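PDB 5EUH: putative GGDEF domain membrane protein, which probably makes the second messenger cyclic di-GMP from two molecules of GTP, and binds that product through its GGDEF domain. Local coordinates for residues L35-A40 against A144-L149. Sequence-based numbering, arbitrary orientation.
Sequences LLMIDA and AADKAL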
ATOM      1  N   LEU A  35      -7.171  -4.872   0.927  1.00 27.46           N
ATOM      2  CA  LEU A  35      -6.488  -3.621   1.208  1.00 27.87           C
ATOM      3  C   LEU A  35      -4.995  -3.867   1.355  1.00 28.54           C
ATOM      4  O   LEU A  35      -4.567  -4.936   1.795  1.00 28.77           O
ATOM      5  CB  LEU A  35      -7.017  -2.968   2.486  1.00 28.02           C
ATOM      6  CG  LEU A  35      -8.021  -1.830   2.340  1.00 30.09           C
ATOM      7  CD1 LEU A  35      -9.264  -2.300   1.610  1.00 28.93           C
ATOM      8  CD2 LEU A  35      -8.372  -1.292   3.713  1.00 28.12           C
ATOM      9  N   LEU A  36      -4.206  -2.863   0.983  1.00 33.64           N
ATOM     10  CA  LEU A  36      -2.763  -2.882   1.170  1.00 30.99           C
ATOM     11  C   LEU A  36      -2.346  -1.609   1.885  1.00 31.94           C
ATOM     12  O   LEU A  36      -2.733  -0.510   1.478  1.00 42.22           O
ATOM     13  CB  LEU A  36      -2.013  -2.989  -0.161  1.00 29.95           C
ATOM     14  CG  LEU A  36      -2.222  -4.203  -1.062  1.00 29.56           C
ATOM     15  CD1 LEU A  36      -1.174  -4.197  -2.160  1.00 30.07           C
ATOM     16  CD2 LEU A  36      -2.166  -5.493  -0.276  1.00 29.65           C
ATOM     17  N   MET A  37      -1.563  -1.758   2.950  1.00 31.11           N
ATOM     18  CA  MET A  37      -0.950  -0.634   3.644  1.00 31.94           C
ATOM     19  C   MET A  37       0.556  -0.740   3.461  1.00 34.17           C
ATOM     20  O   MET A  37       1.167  -1.718   3.897  1.00 41.68           O
ATOM     21  CB  MET A  37      -1.320  -0.625   5.125  1.00 32.17           C
ATOM     22  CG  MET A  37      -2.792  -0.420   5.390  1.00 31.40           C
ATOM     23  SD  MET A  37      -3.351   1.241   4.981  1.00 31.36           S
ATOM     24  CE  MET A  37      -5.067   1.117   5.475  1.00 45.53           C
ATOM     25  N   ILE A  38       1.143   0.257   2.812  1.00 33.41           N
ATOM     26  CA  ILE A  38       2.536   0.211   2.387  1.00 34.40           C
ATOM     27  C   ILE A  38       3.256   1.391   3.021  1.00 35.51           C
ATOM     28  O   ILE A  38       3.055   2.543   2.616  1.00 35.60           O
ATOM     29  CB  ILE A  38       2.665   0.244   0.859  1.00 34.14           C
ATOM     30  CG1 ILE A  38       1.815  -0.866   0.239  1.00 33.06           C
ATOM     31  CG2 ILE A  38       4.117   0.107   0.446  1.00 35.28           C
ATOM     32  CD1 ILE A  38       1.712  -0.793  -1.256  1.00 32.74           C
ATOM     33  N   ASP A  39       4.096   1.106   4.008  1.00 36.47           N
ATOM     34  CA  ASP A  39       4.870   2.117   4.706  1.00 42.88           C
ATOM     35  C   ASP A  39       6.344   1.954   4.360  1.00 39.01           C
ATOM     36  O   ASP A  39       6.834   0.831   4.214  1.00 39.11           O
ATOM     37  CB  ASP A  39       4.668   2.006   6.218  1.00 38.07           C
ATOM     38  CG  ASP A  39       4.990   3.293   6.948  1.00 47.73           C
ATOM     39  OD1 ASP A  39       6.173   3.685   6.974  1.00 48.85           O
ATOM     40  OD2 ASP A  39       4.061   3.909   7.509  1.00 38.74           O
ATOM     41  N   ALA A  40       7.041   3.076   4.215  1.00 46.40           N
ATOM     42  CA  ALA A  40       8.473   3.047   3.952  1.00 41.64           C
ATOM     43  C   ALA A  40       9.239   2.738   5.231  1.00 42.71           C
ATOM     44  O   ALA A  40       8.888   3.217   6.313  1.00 42.91           O
ATOM     45  CB  ALA A  40       8.937   4.381   3.367  1.00 43.47           C
ATOM     46  N   ALA A 144      -7.545  -4.083  10.338  1.00 36.67           N
ATOM     47  CA  ALA A 144      -6.737  -5.285  10.179  1.00 39.15           C
ATOM     48  C   ALA A 144      -5.540  -5.051   9.267  1.00 40.00           C
ATOM     49  O   ALA A 144      -4.529  -5.751   9.386  1.00 33.53           O
ATOM     50  CB  ALA A 144      -7.598  -6.426   9.642  1.00 33.13           C
ATOM     51  N   ALA A 145      -5.630  -4.083   8.356  1.00 32.50           N
ATOM     52  CA  ALA A 145      -4.522  -3.839   7.440  1.00 32.37           C
ATOM     53  C   ALA A 145      -3.423  -3.011   8.093  1.00 33.04           C
ATOM     54  O   ALA A 145      -2.237  -3.280   7.882  1.00 33.43           O
ATOM     55  CB  ALA A 145      -5.026  -3.155   6.171  1.00 31.68           C
ATOM     56  N   ASP A 146      -3.795  -2.008   8.890  1.00 33.88           N
ATOM     57  CA  ASP A 146      -2.794  -1.244   9.627  1.00 34.48           C
ATOM     58  C   ASP A 146      -2.148  -2.088  10.716  1.00 37.65           C
ATOM     59  O   ASP A 146      -0.949  -1.951  10.987  1.00 35.70           O
ATOM     60  CB  ASP A 146      -3.424   0.006  10.233  1.00 34.38           C
ATOM     61  CG  ASP A 146      -3.563   1.131   9.230  1.00 56.41           C
ATOM     62  OD1 ASP A 146      -2.842   1.117   8.210  1.00 57.35           O
ATOM     63  OD2 ASP A 146      -4.382   2.044   9.471  1.00 55.40           O
ATOM     64  N   LYS A 147      -2.928  -2.958  11.360  1.00 35.03           N
ATOM     65  CA  LYS A 147      -2.356  -3.842  12.369  1.00 35.96           C
ATOM     66  C   LYS A 147      -1.360  -4.811  11.747  1.00 40.77           C
ATOM     67  O   LYS A 147      -0.278  -5.036  12.296  1.00 43.77           O
ATOM     68  CB  LYS A 147      -3.460  -4.606  13.099  1.00 36.13           C
ATOM     69  CG  LYS A 147      -2.945  -5.555  14.171  1.00 39.88           C
ATOM     70  CD  LYS A 147      -4.095  -6.225  14.900  1.00 42.72           C
ATOM     71  CE  LYS A 147      -3.605  -7.222  15.932  1.00 38.85           C
ATOM     72  NZ  LYS A 147      -4.748  -7.838  16.655  1.00 41.66           N
ATOM     73  N   ALA A 148      -1.707  -5.392  10.597  1.00 35.24           N
ATOM     74  CA  ALA A 148      -0.767  -6.265   9.902  1.00 35.42           C
ATOM     75  C   ALA A 148       0.455  -5.491   9.431  1.00 35.71           C
ATOM     76  O   ALA A 148       1.565  -6.033   9.386  1.00 36.44           O
ATOM     77  CB  ALA A 148      -1.463  -6.948   8.727  1.00 34.58           C
ATOM     78  N   LEU A 149       0.272  -4.218   9.072  1.00 43.40           N
ATOM     79  CA  LEU A 149       1.416  -3.375   8.744  1.00 37.23           C
ATOM     80  C   LEU A 149       2.277  -3.133   9.973  1.00 37.00           C
ATOM     81  O   LEU A 149       3.509  -3.096   9.882  1.00 42.15           O
ATOM     82  CB  LEU A 149       0.940  -2.049   8.157  1.00 35.29           C
ATOM     83  CG  LEU A 149       1.994  -0.956   7.970  1.00 36.00           C
ATOM     84  CD1 LEU A 149       3.078  -1.415   7.013  1.00 36.36           C
ATOM     85  CD2 LEU A 149       1.345   0.327   7.482  1.00 35.57           C
TER
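Ala145 sets its methyl group against Met37 where helix 138-154 packs on one face of the central sheet of the GGDEF domain, an alpha+beta fold of the nucleotide cyclase type. The strand and helix segments run in the same general direction, their axes inclined at 37° and 7.8 Å apart at closest approach. No hydrogen bond joins the two segments, but Lys153, farther along the same helix, hydrogen-bonds the carbonyl of Ala40 and so ties the two elements by a polar link. Ala145 CB lies 3.6 Å from Met37 CG and more loosely, at 4.2 Å, from Leu35 CB; its small side chain lets the two backbones come near, with the CA atoms of Ala145 and Met37 6.1 Å apart. One residue on, Asp146 crosses the methionine obliquely, and its OD1 lies against Met37 CG, SD and CE in van der Waals contact. The methionine chain bends at chi2 (-69°), which brings SD round to that carboxylate oxygen. A turn later Leu149, with CG anti to its backbone N (chi1 170°), reaches over the strand between Met37 and Asp39. Both its methyls touch Asp39 CB, each at 3.9 Å; CD2 also rests 3.7 Å from Met37 CB, and CD1 lies 3.7 Å from Met37 O.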